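Uncharacterized protein (Cricetid herpesvirus 2, PDB 4ZKQ) binds chemokines and probably serves the rodent herpesvirus as a decoy receptor that diverts them from host receptors. Local coordinates at residues G58-L63 with E69-P74; L63-K68 with T207-T212; T201-Q206 with G258-H263. All coordinates share one frame; numbering follows the deposited sequence.

Interaction 1: G58-L63 with E69-P74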
ATOM      1  N   GLY A  58      -3.985  -0.960 -12.012  1.00 13.12           N
ATOM      2  CA  GLY A  58      -4.698  -2.228 -12.034  1.00 13.15           C
ATOM      3  C   GLY A  58      -6.118  -2.116 -12.552  1.00 13.26           C
ATOM      4  O   GLY A  58      -6.581  -1.032 -12.893  1.00 11.51           O
ATOM      5  N   PRO A  59      -6.819  -3.255 -12.635  1.00 10.94           N
ATOM      6  CA  PRO A  59      -8.189  -3.319 -13.135  1.00 14.30           C
ATOM      7  C   PRO A  59      -9.223  -3.140 -12.029  1.00 12.50           C
ATOM      8  O   PRO A  59      -9.099  -3.771 -10.982  1.00 14.03           O
ATOM      9  CB  PRO A  59      -8.269  -4.735 -13.715  1.00 13.28           C
ATOM     10  CG  PRO A  59      -7.415  -5.534 -12.784  1.00 12.95           C
ATOM     11  CD  PRO A  59      -6.297  -4.597 -12.323  1.00 12.24           C
ATOM     12  N   LEU A  60     -10.231  -2.313 -12.277  1.00 16.53           N
ATOM     13  CA  LEU A  60     -11.370  -2.201 -11.374  1.00 15.26           C
ATOM     14  C   LEU A  60     -12.385  -3.283 -11.716  1.00 20.21           C
ATOM     15  O   LEU A  60     -12.972  -3.258 -12.794  1.00 18.23           O
ATOM     16  CB  LEU A  60     -12.014  -0.820 -11.479  1.00 13.51           C
ATOM     17  CG  LEU A  60     -13.223  -0.560 -10.573  1.00 15.84           C
ATOM     18  CD1 LEU A  60     -12.894  -0.792  -9.097  1.00 15.32           C
ATOM     19  CD2 LEU A  60     -13.707   0.852 -10.794  1.00 16.56           C
ATOM     20  N   LYS A  61     -12.573  -4.234 -10.804  1.00 14.35           N
ATOM     21  CA  LYS A  61     -13.484  -5.355 -11.022  1.00 14.98           C
ATOM     22  C   LYS A  61     -14.558  -5.454  -9.943  1.00 25.09           C
ATOM     23  O   LYS A  61     -14.292  -5.205  -8.766  1.00 20.36           O
ATOM     24  CB  LYS A  61     -12.717  -6.665 -11.058  1.00 13.69           C
ATOM     25  CG  LYS A  61     -11.752  -6.791 -12.221  1.00 17.64           C
ATOM     26  CD  LYS A  61     -11.058  -8.131 -12.202  1.00 17.58           C
ATOM     27  CE  LYS A  61     -10.239  -8.324 -13.468  1.00 15.73           C
ATOM     28  NZ  LYS A  61      -9.578  -9.653 -13.509  1.00 15.82           N
ATOM     29  N   PHE A  62     -15.758  -5.849 -10.360  1.00 21.16           N
ATOM     30  CA  PHE A  62     -16.878  -6.069  -9.449  1.00 21.70           C
ATOM     31  C   PHE A  62     -17.375  -7.509  -9.516  1.00 27.65           C
ATOM     32  O   PHE A  62     -17.363  -8.128 -10.579  1.00 27.34           O
ATOM     33  CB  PHE A  62     -18.029  -5.125  -9.781  1.00 26.25           C
ATOM     34  CG  PHE A  62     -17.756  -3.683  -9.462  1.00 25.68           C
ATOM     35  CD1 PHE A  62     -17.086  -2.875 -10.363  1.00 24.07           C
ATOM     36  CD2 PHE A  62     -18.195  -3.131  -8.273  1.00 24.92           C
ATOM     37  CE1 PHE A  62     -16.841  -1.554 -10.077  1.00 20.58           C
ATOM     38  CE2 PHE A  62     -17.958  -1.804  -7.980  1.00 23.64           C
ATOM     39  CZ  PHE A  62     -17.278  -1.013  -8.882  1.00 29.22           C
ATOM     40  N   LEU A  63     -17.799  -8.033  -8.368  1.00 24.82           N
ATOM     41  CA  LEU A  63     -18.497  -9.312  -8.286  1.00 26.26           C
ATOM     42  C   LEU A  63     -19.886  -9.094  -7.706  1.00 31.13           C
ATOM     43  O   LEU A  63     -20.076  -8.234  -6.844  1.00 21.05           O
ATOM     44  CB  LEU A  63     -17.740 -10.306  -7.411  1.00 31.51           C
ATOM     45  CG  LEU A  63     -16.761 -11.295  -8.037  1.00 38.94           C
ATOM     46  CD1 LEU A  63     -16.276 -12.235  -6.950  1.00 33.14           C
ATOM     47  CD2 LEU A  63     -17.380 -12.080  -9.181  1.00 33.53           C
ATOM     48  N   GLU A  69     -23.277  -5.278  -6.920  0.55 25.93           N
ATOM     49  CA  GLU A  69     -21.946  -5.351  -7.509  0.55 24.36           C
ATOM     50  C   GLU A  69     -20.942  -4.803  -6.506  0.55 23.72           C
ATOM     51  O   GLU A  69     -21.091  -3.681  -6.028  0.55 22.17           O
ATOM     52  CB  GLU A  69     -21.891  -4.568  -8.817  0.55 24.67           C
ATOM     53  CG  GLU A  69     -22.509  -5.299  -9.994  0.55 28.95           C
ATOM     54  CD  GLU A  69     -21.479  -6.076 -10.790  0.55 27.15           C
ATOM     55  OE1 GLU A  69     -20.948  -5.510 -11.767  0.55 35.75           O
ATOM     56  OE2 GLU A  69     -21.194  -7.242 -10.438  0.55 20.48           O
ATOM     57  N   THR A  70     -19.927  -5.604  -6.192  1.00 20.72           N
ATOM     58  CA  THR A  70     -18.993  -5.297  -5.118  1.00 21.88           C
ATOM     59  C   THR A  70     -17.537  -5.348  -5.574  1.00 22.20           C
ATOM     60  O   THR A  70     -17.112  -6.331  -6.182  1.00 20.11           O
ATOM     61  CB  THR A  70     -19.178  -6.289  -3.958  1.00 24.30           C
ATOM     62  OG1 THR A  70     -20.553  -6.293  -3.553  1.00 22.00           O
ATOM     63  CG2 THR A  70     -18.286  -5.922  -2.773  1.00 19.31           C
ATOM     64  N   ALA A  71     -16.784  -4.290  -5.266  1.00 18.86           N
ATOM     65  CA  ALA A  71     -15.340  -4.250  -5.501  1.00 17.23           C
ATOM     66  C   ALA A  71     -14.614  -4.190  -4.164  1.00 18.16           C
ATOM     67  O   ALA A  71     -15.068  -3.527  -3.231  1.00 19.06           O
ATOM     68  CB  ALA A  71     -14.967  -3.062  -6.363  1.00 16.92           C
ATOM     69  N   VAL A  72     -13.498  -4.897  -4.078  1.00 16.89           N
ATOM     70  CA  VAL A  72     -12.704  -4.960  -2.862  1.00 16.99           C
ATOM     71  C   VAL A  72     -11.281  -4.561  -3.207  1.00 19.80           C
ATOM     72  O   VAL A  72     -10.573  -5.291  -3.896  1.00 13.67           O
ATOM     73  CB  VAL A  72     -12.730  -6.366  -2.238  1.00 18.08           C
ATOM     74  CG1 VAL A  72     -11.860  -6.421  -0.988  1.00 17.63           C
ATOM     75  CG2 VAL A  72     -14.169  -6.767  -1.905  1.00 19.54           C
ATOM     76  N   LEU A  73     -10.877  -3.390  -2.725  1.00 15.04           N
ATOM     77  CA  LEU A  73      -9.581  -2.814  -3.074  1.00 15.14           C
ATOM     78  C   LEU A  73      -8.653  -2.744  -1.860  1.00 14.92           C
ATOM     79  O   LEU A  73      -9.075  -2.361  -0.771  1.00 14.93           O
ATOM     80  CB  LEU A  73      -9.781  -1.420  -3.664  1.00 11.89           C
ATOM     81  CG  LEU A  73     -10.691  -1.347  -4.882  1.00 15.50           C
ATOM     82  CD1 LEU A  73     -10.953   0.089  -5.253  1.00 15.36           C
ATOM     83  CD2 LEU A  73     -10.087  -2.092  -6.060  1.00 22.03           C
ATOM     84  N   PRO A  74      -7.381  -3.125  -2.037  1.00 16.01           N
ATOM     85  CA  PRO A  74      -6.438  -2.966  -0.932  1.00 13.54           C
ATOM     86  C   PRO A  74      -6.044  -1.505  -0.771  1.00 18.03           C
ATOM     87  O   PRO A  74      -5.869  -0.829  -1.784  1.00 15.43           O
ATOM     88  CB  PRO A  74      -5.247  -3.809  -1.374  1.00 17.31           C
ATOM     89  CG  PRO A  74      -5.261  -3.683  -2.861  1.00 17.28           C
ATOM     90  CD  PRO A  74      -6.720  -3.648  -3.246  1.00 18.22           C
TER
HETATM   91  O   HOH W   1     -12.386  -5.640  -6.742  1.00 17.18           O
HETATM   92  O   HOH W   2     -19.494  -8.889 -12.051  1.00 43.20           O

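Interaction 2: L63-K68 with T207-T212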
ATOM      1  N   LEU A  63     -17.799  -8.033  -8.368  1.00 24.82           N
ATOM      2  CA  LEU A  63     -18.497  -9.312  -8.286  1.00 26.26           C
ATOM      3  C   LEU A  63     -19.886  -9.094  -7.706  1.00 31.13           C
ATOM      4  O   LEU A  63     -20.076  -8.234  -6.844  1.00 21.05           O
ATOM      5  CB  LEU A  63     -17.740 -10.306  -7.411  1.00 31.51           C
ATOM      6  CG  LEU A  63     -16.761 -11.295  -8.037  1.00 38.94           C
ATOM      7  CD1 LEU A  63     -16.276 -12.235  -6.950  1.00 33.14           C
ATOM      8  CD2 LEU A  63     -17.380 -12.080  -9.181  1.00 33.53           C
ATOM      9  N   ASP A  64     -20.858  -9.875  -8.164  1.00 35.40           N
ATOM     10  CA  ASP A  64     -22.193  -9.789  -7.598  1.00 29.20           C
ATOM     11  C   ASP A  64     -22.196 -10.551  -6.280  1.00 25.65           C
ATOM     12  O   ASP A  64     -22.085 -11.774  -6.260  1.00 29.70           O
ATOM     13  CB  ASP A  64     -23.251 -10.339  -8.555  1.00 39.21           C
ATOM     14  CG  ASP A  64     -24.663 -10.144  -8.028  1.00 69.70           C
ATOM     15  OD1 ASP A  64     -25.086  -8.977  -7.867  1.00 57.09           O
ATOM     16  OD2 ASP A  64     -25.348 -11.156  -7.772  1.00 78.04           O
ATOM     17  N   LEU A  65     -22.297  -9.808  -5.184  1.00 27.24           N
ATOM     18  CA  LEU A  65     -22.208 -10.373  -3.844  1.00 32.20           C
ATOM     19  C   LEU A  65     -23.247  -9.728  -2.941  1.00 30.18           C
ATOM     20  O   LEU A  65     -23.391  -8.502  -2.933  1.00 29.78           O
ATOM     21  CB  LEU A  65     -20.811 -10.161  -3.256  1.00 30.81           C
ATOM     22  CG  LEU A  65     -19.626 -10.795  -3.984  1.00 30.83           C
ATOM     23  CD1 LEU A  65     -18.338 -10.227  -3.437  1.00 32.48           C
ATOM     24  CD2 LEU A  65     -19.633 -12.305  -3.830  1.00 34.05           C
ATOM     25  N   LEU A  66     -23.959 -10.551  -2.174  1.00 31.75           N
ATOM     26  CA  LEU A  66     -25.020 -10.065  -1.299  1.00 33.08           C
ATOM     27  C   LEU A  66     -25.903  -9.052  -2.027  1.00 30.23           C
ATOM     28  O   LEU A  66     -26.251  -8.009  -1.484  1.00 31.07           O
ATOM     29  CB  LEU A  66     -24.417  -9.458  -0.027  1.00 30.83           C
ATOM     30  CG  LEU A  66     -23.696 -10.475   0.861  1.00 29.37           C
ATOM     31  CD1 LEU A  66     -22.942  -9.810   2.003  1.00 34.68           C
ATOM     32  CD2 LEU A  66     -24.681 -11.486   1.422  1.00 39.34           C
ATOM     33  N   GLU A  67     -26.205  -9.369  -3.284  1.00 25.29           N
ATOM     34  CA  GLU A  67     -27.203  -8.663  -4.097  1.00 27.10           C
ATOM     35  C   GLU A  67     -26.792  -7.280  -4.628  1.00 33.94           C
ATOM     36  O   GLU A  67     -27.642  -6.516  -5.090  1.00 28.64           O
ATOM     37  CB  GLU A  67     -28.513  -8.534  -3.307  1.00 47.24           C
ATOM     38  CG  GLU A  67     -29.022  -9.874  -2.766  1.00 56.38           C
ATOM     39  CD  GLU A  67     -30.414  -9.791  -2.159  1.00 72.82           C
ATOM     40  OE1 GLU A  67     -31.108  -8.776  -2.375  1.00 81.63           O
ATOM     41  OE2 GLU A  67     -30.814 -10.750  -1.466  1.00 83.07           O
ATOM     42  N   LYS A  68     -25.498  -6.968  -4.593  1.00 35.16           N
ATOM     43  CA  LYS A  68     -24.981  -5.774  -5.269  1.00 27.94           C
ATOM     44  C   LYS A  68     -23.625  -6.055  -5.900  1.00 24.56           C
ATOM     45  O   LYS A  68     -22.910  -6.964  -5.475  1.00 24.10           O
ATOM     46  CB  LYS A  68     -24.840  -4.596  -4.302  1.00 29.23           C
ATOM     47  CG  LYS A  68     -26.140  -4.079  -3.708  1.00 34.32           C
ATOM     48  CD  LYS A  68     -25.872  -2.852  -2.842  1.00 37.00           C
ATOM     49  CE  LYS A  68     -27.096  -2.422  -2.046  1.00 35.02           C
ATOM     50  NZ  LYS A  68     -26.793  -1.285  -1.120  1.00 28.86           N
ATOM     51  N   THR A 207     -19.899 -13.843   3.628  1.00 29.48           N
ATOM     52  CA  THR A 207     -19.531 -14.148   2.257  1.00 34.26           C
ATOM     53  C   THR A 207     -18.024 -13.990   2.133  1.00 32.44           C
ATOM     54  O   THR A 207     -17.488 -12.933   2.458  1.00 26.92           O
ATOM     55  CB  THR A 207     -20.251 -13.216   1.269  1.00 32.22           C
ATOM     56  OG1 THR A 207     -21.663 -13.279   1.501  1.00 35.70           O
ATOM     57  CG2 THR A 207     -19.957 -13.601  -0.174  1.00 35.33           C
ATOM     58  N   CYS A 208     -17.347 -15.043   1.684  1.00 25.16           N
ATOM     59  CA  CYS A 208     -15.890 -15.042   1.620  1.00 32.44           C
ATOM     60  C   CYS A 208     -15.385 -14.864   0.192  1.00 34.81           C
ATOM     61  O   CYS A 208     -15.878 -15.494  -0.746  1.00 28.82           O
ATOM     62  CB  CYS A 208     -15.330 -16.329   2.221  1.00 29.45           C
ATOM     63  SG  CYS A 208     -15.671 -16.499   3.987  1.00 31.93           S
ATOM     64  N   ILE A 209     -14.397 -13.986   0.054  1.00 26.17           N
ATOM     65  CA  ILE A 209     -13.819 -13.627  -1.236  1.00 23.36           C
ATOM     66  C   ILE A 209     -12.312 -13.754  -1.172  1.00 28.80           C
ATOM     67  O   ILE A 209     -11.685 -13.265  -0.227  1.00 24.73           O
ATOM     68  CB  ILE A 209     -14.152 -12.179  -1.645  1.00 31.31           C
ATOM     69  CG1 ILE A 209     -15.658 -11.930  -1.623  1.00 33.35           C
ATOM     70  CG2 ILE A 209     -13.585 -11.853  -3.032  1.00 29.39           C
ATOM     71  CD1 ILE A 209     -16.002 -10.633  -0.940  1.00 41.02           C
ATOM     72  N   ALA A 210     -11.740 -14.401  -2.183  1.00 23.47           N
ATOM     73  CA  ALA A 210     -10.299 -14.438  -2.359  1.00 20.60           C
ATOM     74  C   ALA A 210      -9.925 -13.436  -3.445  1.00 24.30           C
ATOM     75  O   ALA A 210     -10.481 -13.472  -4.542  1.00 22.69           O
ATOM     76  CB  ALA A 210      -9.829 -15.835  -2.725  1.00 30.16           C
ATOM     77  N   THR A 211      -9.012 -12.525  -3.119  1.00 26.12           N
ATOM     78  CA  THR A 211      -8.502 -11.555  -4.082  1.00 24.83           C
ATOM     79  C   THR A 211      -7.019 -11.811  -4.267  1.00 20.55           C
ATOM     80  O   THR A 211      -6.252 -11.724  -3.312  1.00 23.25           O
ATOM     81  CB  THR A 211      -8.727 -10.099  -3.619  1.00 25.00           C
ATOM     82  OG1 THR A 211     -10.131  -9.842  -3.518  1.00 22.18           O
ATOM     83  CG2 THR A 211      -8.111  -9.102  -4.612  1.00 17.20           C
ATOM     84  N   THR A 212      -6.620 -12.155  -5.486  1.00 19.50           N
ATOM     85  CA  THR A 212      -5.214 -12.388  -5.784  1.00 21.90           C
ATOM     86  C   THR A 212      -4.642 -11.165  -6.493  1.00 18.25           C
ATOM     87  O   THR A 212      -5.153 -10.739  -7.527  1.00 17.36           O
ATOM     88  CB  THR A 212      -5.024 -13.657  -6.641  1.00 21.01           C
ATOM     89  OG1 THR A 212      -5.644 -14.764  -5.978  1.00 20.83           O
ATOM     90  CG2 THR A 212      -3.543 -13.967  -6.851  1.00 18.80           C
TER

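Interaction 3: T201-Q206 with G258-H263. With NAG (2-acetamido-2-deoxy-beta-D-glucopyranose), chain B.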
ATOM      1  N   THR A 201     -18.419 -19.029  11.343  1.00 46.67           N
ATOM      2  CA  THR A 201     -18.993 -17.737  10.971  1.00 54.95           C
ATOM      3  C   THR A 201     -18.863 -16.721  12.101  1.00 57.46           C
ATOM      4  O   THR A 201     -19.033 -17.057  13.272  1.00 62.17           O
ATOM      5  CB  THR A 201     -20.484 -17.892  10.581  1.00 47.69           C
ATOM      6  OG1 THR A 201     -20.577 -18.530   9.303  1.00 60.06           O
ATOM      7  CG2 THR A 201     -21.181 -16.547  10.497  1.00 69.86           C
ATOM      8  N   VAL A 202     -18.550 -15.480  11.737  1.00 41.29           N
ATOM      9  CA  VAL A 202     -18.443 -14.391  12.703  1.00 37.77           C
ATOM     10  C   VAL A 202     -19.296 -13.198  12.279  1.00 34.25           C
ATOM     11  O   VAL A 202     -19.471 -12.248  13.042  1.00 41.72           O
ATOM     12  CB  VAL A 202     -16.981 -13.947  12.877  1.00 44.53           C
ATOM     13  CG1 VAL A 202     -16.135 -15.108  13.381  1.00 53.91           C
ATOM     14  CG2 VAL A 202     -16.418 -13.417  11.570  1.00 40.64           C
ATOM     15  N   LEU A 203     -19.833 -13.264  11.064  1.00 34.20           N
ATOM     16  CA  LEU A 203     -20.708 -12.226  10.533  1.00 33.04           C
ATOM     17  C   LEU A 203     -22.017 -12.818  10.050  1.00 31.45           C
ATOM     18  O   LEU A 203     -22.063 -13.963   9.617  1.00 37.76           O
ATOM     19  CB  LEU A 203     -20.048 -11.499   9.361  1.00 38.38           C
ATOM     20  CG  LEU A 203     -18.812 -10.640   9.596  1.00 31.75           C
ATOM     21  CD1 LEU A 203     -18.353 -10.073   8.261  1.00 35.75           C
ATOM     22  CD2 LEU A 203     -19.100  -9.528  10.585  1.00 25.27           C
ATOM     23  N   GLU A 204     -23.079 -12.023  10.087  1.00 28.43           N
ATOM     24  CA  GLU A 204     -24.329 -12.429   9.472  1.00 29.60           C
ATOM     25  C   GLU A 204     -24.213 -12.351   7.950  1.00 45.09           C
ATOM     26  O   GLU A 204     -23.641 -11.404   7.409  1.00 30.56           O
ATOM     27  CB  GLU A 204     -25.480 -11.559   9.973  1.00 41.55           C
ATOM     28  CG  GLU A 204     -25.620 -11.572  11.487  1.00 61.68           C
ATOM     29  CD  GLU A 204     -25.655 -12.981  12.052  1.00 72.02           C
ATOM     30  OE1 GLU A 204     -26.582 -13.739  11.695  1.00 70.01           O
ATOM     31  OE2 GLU A 204     -24.750 -13.337  12.838  1.00 60.41           O
ATOM     32  N   ASN A 205     -24.755 -13.360   7.276  1.00 41.69           N
ATOM     33  CA  ASN A 205     -24.692 -13.469   5.820  1.00 37.05           C
ATOM     34  C   ASN A 205     -23.251 -13.433   5.315  1.00 32.65           C
ATOM     35  O   ASN A 205     -22.944 -12.833   4.284  1.00 34.36           O
ATOM     36  CB  ASN A 205     -25.547 -12.370   5.173  1.00 39.77           C
ATOM     37  CG  ASN A 205     -26.987 -12.814   4.980  1.00 67.89           C
ATOM     38  OD1 ASN A 205     -27.427 -13.772   5.616  1.00 90.37           O
ATOM     39  ND2 ASN A 205     -27.723 -12.136   4.102  1.00 81.44           N
ATOM     40  N   GLN A 206     -22.379 -14.125   6.042  1.00 31.74           N
ATOM     41  CA  GLN A 206     -20.957 -14.096   5.761  1.00 33.14           C
ATOM     42  C   GLN A 206     -20.659 -14.632   4.372  1.00 38.56           C
ATOM     43  O   GLN A 206     -21.109 -15.713   3.989  1.00 27.66           O
ATOM     44  CB  GLN A 206     -20.181 -14.891   6.805  1.00 35.64           C
ATOM     45  CG  GLN A 206     -18.677 -14.821   6.599  1.00 34.11           C
ATOM     46  CD  GLN A 206     -17.893 -15.241   7.820  1.00 37.56           C
ATOM     47  OE1 GLN A 206     -18.256 -14.916   8.952  1.00 34.00           O
ATOM     48  NE2 GLN A 206     -16.805 -15.966   7.598  1.00 33.50           N
ATOM     49  N   GLY A 258     -24.576  -1.560   8.889  1.00 28.79           N
ATOM     50  CA  GLY A 258     -24.260  -1.720   7.476  1.00 29.03           C
ATOM     51  C   GLY A 258     -23.233  -2.806   7.224  1.00 24.24           C
ATOM     52  O   GLY A 258     -22.828  -3.509   8.148  1.00 23.21           O
ATOM     53  N   MET A 259     -22.795  -2.960   5.975  1.00 25.35           N
ATOM     54  CA  MET A 259     -21.858  -4.034   5.676  1.00 17.75           C
ATOM     55  C   MET A 259     -20.468  -3.708   6.204  1.00 18.73           C
ATOM     56  O   MET A 259     -20.040  -2.550   6.209  1.00 23.53           O
ATOM     57  CB  MET A 259     -21.787  -4.315   4.175  1.00 23.19           C
ATOM     58  CG  MET A 259     -20.956  -5.545   3.851  1.00 22.08           C
ATOM     59  SD  MET A 259     -21.049  -6.032   2.123  1.00 28.92           S
ATOM     60  CE  MET A 259     -22.791  -6.445   1.991  1.00 39.78           C
ATOM     61  N   VAL A 260     -19.783  -4.753   6.649  1.00 18.28           N
ATOM     62  CA  VAL A 260     -18.419  -4.665   7.151  1.00 22.33           C
ATOM     63  C   VAL A 260     -17.580  -5.748   6.509  1.00 21.93           C
ATOM     64  O   VAL A 260     -18.105  -6.590   5.776  1.00 26.40           O
ATOM     65  CB  VAL A 260     -18.356  -4.839   8.674  1.00 23.83           C
ATOM     66  CG1 VAL A 260     -19.130  -3.747   9.359  1.00 24.34           C
ATOM     67  CG2 VAL A 260     -18.905  -6.205   9.063  1.00 29.50           C
ATOM     68  N   TYR A 261     -16.282  -5.740   6.794  1.00 21.90           N
ATOM     69  CA  TYR A 261     -15.427  -6.852   6.413  1.00 18.60           C
ATOM     70  C   TYR A 261     -14.605  -7.311   7.603  1.00 22.61           C
ATOM     71  O   TYR A 261     -14.399  -6.565   8.562  1.00 23.49           O
ATOM     72  CB  TYR A 261     -14.509  -6.483   5.231  1.00 22.11           C
ATOM     73  CG  TYR A 261     -13.365  -5.533   5.544  1.00 19.72           C
ATOM     74  CD1 TYR A 261     -12.234  -5.974   6.209  1.00 19.03           C
ATOM     75  CD2 TYR A 261     -13.407  -4.204   5.144  1.00 19.44           C
ATOM     76  CE1 TYR A 261     -11.189  -5.122   6.488  1.00 17.47           C
ATOM     77  CE2 TYR A 261     -12.366  -3.342   5.420  1.00 18.49           C
ATOM     78  CZ  TYR A 261     -11.258  -3.807   6.089  1.00 19.49           C
ATOM     79  OH  TYR A 261     -10.212  -2.956   6.364  1.00 20.46           O
ATOM     80  N   VAL A 262     -14.151  -8.554   7.525  1.00 20.32           N
ATOM     81  CA  VAL A 262     -13.189  -9.108   8.463  1.00 20.11           C
ATOM     82  C   VAL A 262     -12.105  -9.817   7.664  1.00 19.67           C
ATOM     83  O   VAL A 262     -12.401 -10.459   6.656  1.00 23.76           O
ATOM     84  CB  VAL A 262     -13.858 -10.097   9.454  1.00 28.29           C
ATOM     85  CG1 VAL A 262     -12.817 -10.812  10.296  1.00 31.52           C
ATOM     86  CG2 VAL A 262     -14.838  -9.366  10.350  1.00 32.87           C
ATOM     87  N   HIS A 263     -10.853  -9.678   8.095  1.00 22.32           N
ATOM     88  CA  HIS A 263      -9.748 -10.431   7.507  1.00 23.99           C
ATOM     89  C   HIS A 263      -9.793 -11.886   7.961  1.00 33.28           C
ATOM     90  O   HIS A 263      -9.977 -12.158   9.146  1.00 25.64           O
ATOM     91  CB  HIS A 263      -8.396  -9.827   7.902  1.00 30.18           C
ATOM     92  CG  HIS A 263      -8.180  -8.431   7.409  1.00 26.74           C
ATOM     93  ND1 HIS A 263      -8.089  -8.120   6.065  1.00 27.35           N
ATOM     94  CD2 HIS A 263      -8.024  -7.265   8.073  1.00 34.64           C
ATOM     95  CE1 HIS A 263      -7.896  -6.827   5.929  1.00 33.28           C
ATOM     96  NE2 HIS A 263      -7.852  -6.275   7.134  1.00 35.35           N
TER
HETATM   97  C1  NAG B   1     -29.097 -12.521   3.847  1.00 96.34           C
HETATM   98  C2  NAG B   1     -29.981 -12.585   5.046  1.00103.81           C
HETATM   99  C3  NAG B   1     -31.052 -11.487   4.960  1.00116.14           C
HETATM  100  C4  NAG B   1     -30.395 -10.213   4.446  1.00113.97           C
HETATM  101  C5  NAG B   1     -30.064 -10.425   2.986  1.00112.73           C
HETATM  102  C6  NAG B   1     -28.886  -9.572   2.538  1.00107.99           C
HETATM  103  C7  NAG B   1     -30.370 -14.786   6.167  1.00 88.55           C
HETATM  104  C8  NAG B   1     -31.024 -16.128   6.137  1.00 64.66           C
HETATM  105  N2  NAG B   1     -30.584 -13.866   5.071  1.00 95.26           N
HETATM  106  O3  NAG B   1     -31.594 -11.254   6.219  1.00115.70           O
HETATM  107  O4  NAG B   1     -31.328  -9.164   4.637  1.00121.90           O
HETATM  108  O5  NAG B   1     -29.733 -11.790   2.762  1.00106.01           O
HETATM  109  O6  NAG B   1     -29.330  -8.618   1.579  1.00113.77           O
HETATM  110  O7  NAG B   1     -29.669 -14.488   7.118  1.00 91.34           O

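Interaction 1: G58-L63 with E69-P74
L63 and T70 exchange two backbone hydrogen bonds, an antiparallel hydrogen-bonded pair. The amide L63 N reaches T70 O at 2.9 Å, almost straight with an N-H...O angle of 168°, while the return bond from T70 N to L63 O is shorter, 2.7 Å, but more bent. Further along, direct pairing lapses, the two runs being 131° apart in direction, and a water takes over: it donates to K61 O (2.8 Å) and accepts from V72 N (3.0 Å), so both backbone groups are satisfied across the widening gap. A second water donates to F62 O and to E69 OE2. The side chain of K61 leads off to other partners, with NZ in a salt bridge to E191 and hydrogen bonds to the carbonyls of E187 and L190.

Packing centres on F62. Its CG lies beside the backbone N (chi1 -70°), which turns the ring back over the partner strand, and A71 CB sits under one face, 3.9 Å from the ring centroid, in a CH-pi contact offset toward the rim. At the ring edge, T70 N lies in its plane. The small A71 also receives L60, whose CG stands anti to the backbone N; its CD1 lies 4.1 Å from A71 CB and also touches L73 CD2. Both leucines also touch W180 of strand 175-181.

The whole illustrates how a beta hairpin opens out: the chain arrives from strand 54-59 of another sheet and closes on strand 68-74 only near L63, two residues before the L65-K68 turn.

Interaction 2: L63-K68 with T207-T212
A two-residue beta hairpin with a type I' turn brings L65 and L66 down onto T207 and I209 of the long strand 206-223. The turn, spanning L65 to K68, is closed by reciprocal backbone bonds, L65 N to K68 O at 2.9 Å and K68 N to L65 O at 3.1 Å, and its central residues L66 and E67 both take the positive phi angles that this turn requires. R151 steadies it from outside, donating to the carbonyl oxygens of L65 and L66.

L65 makes the closest approach. Its CD1 meets I209 CD1 tip to tip at 3.4 Å, tighter than usual for two methyl carbons, and I209 CG1 lies just behind. The chi2 of the isoleucine, 134°, lies off the staggered positions, as might be expected of a group pressed into a close fit. The other branch of L65, CD2, crosses T207 at an angle and rests 3.9 Å from its methyl CG2.

T207 divides its two branches between the leucines. CG2 stands anti to the backbone N, on the L65 side, whereas OG1 lies beside that N (chi1 -54°) and faces L66, whose CD2 and CG slide past it at 3.5 Å each. The hydroxyl is not left without a polar partner among these hydrocarbons: it is hydrogen-bonded to the carbonyl oxygen of N205.

T207 and I209 have their backbones paired with L242 and T240 of strand 233-244, and the nearest CA atoms across the contact, L65 and T207, are 7.7 Å apart. The hairpin therefore adds no rung to this sheet; cohesion comes from the fit of aliphatic branches, with polar groups served by neighbours.

Interaction 3: T201-Q206 with G258-H263
L203, at the start of a type II beta turn running to Q206, packs against V260 and V262 of strand 260-263 and is the one residue of its loop to be buried here. The tight part is small. CD2 of L203 lies 3.7 Å from V260 CG2, and CD1 straddles the gap between the valines, 4.0 Å from that same V260 CG2 and 4.1 Å from V262 CG2. V262 can meet it because its CG1 is anti to the backbone N (chi1 172°), which swings CG2 round to the leucine. These side chains cross at a slant, and the contact is wholly aliphatic.

On the loose side the chain turns outward. V202 is exposed, its side chain skirting the strand, and N205, with the positive phi expected at the third position of the turn, carries an N-linked glycan directed away from strand 260-263: its ND2 is bonded covalently to C1 of the NAG at 1.4 Å. E204 is backbone-bonded to F244, but part of what shapes the loop is internal: the side-chain oxygen Q206 OE1 takes two amides at once, V202 N at 2.9 Å, nearly straight at 174°, and L203 N at 3.1 Å in the carbonyl plane.

Overall arrangement
The three contacts show how the means of attachment change with place in the fold. Interactions 1 and 2 share L63 and use the same hairpin in two ways: the first pairs its strands by backbone bonds and packs F62 and L60 against A71, the second applies its turn to the face of another sheet mainly with aliphatic branches. Interaction 2 is the most thoroughly buried; interaction 1 is partly so, and interaction 3 lies outermost, beside a glycosylated turn. Interactions 2 and 3 meet where L66 touches M259 and the carbonyl oxygen of N205, so hairpin, glycosylated turn and the segment 258-263 converge there. Water bridging belongs to interaction 1, intraloop side-chain bonding to interaction 3.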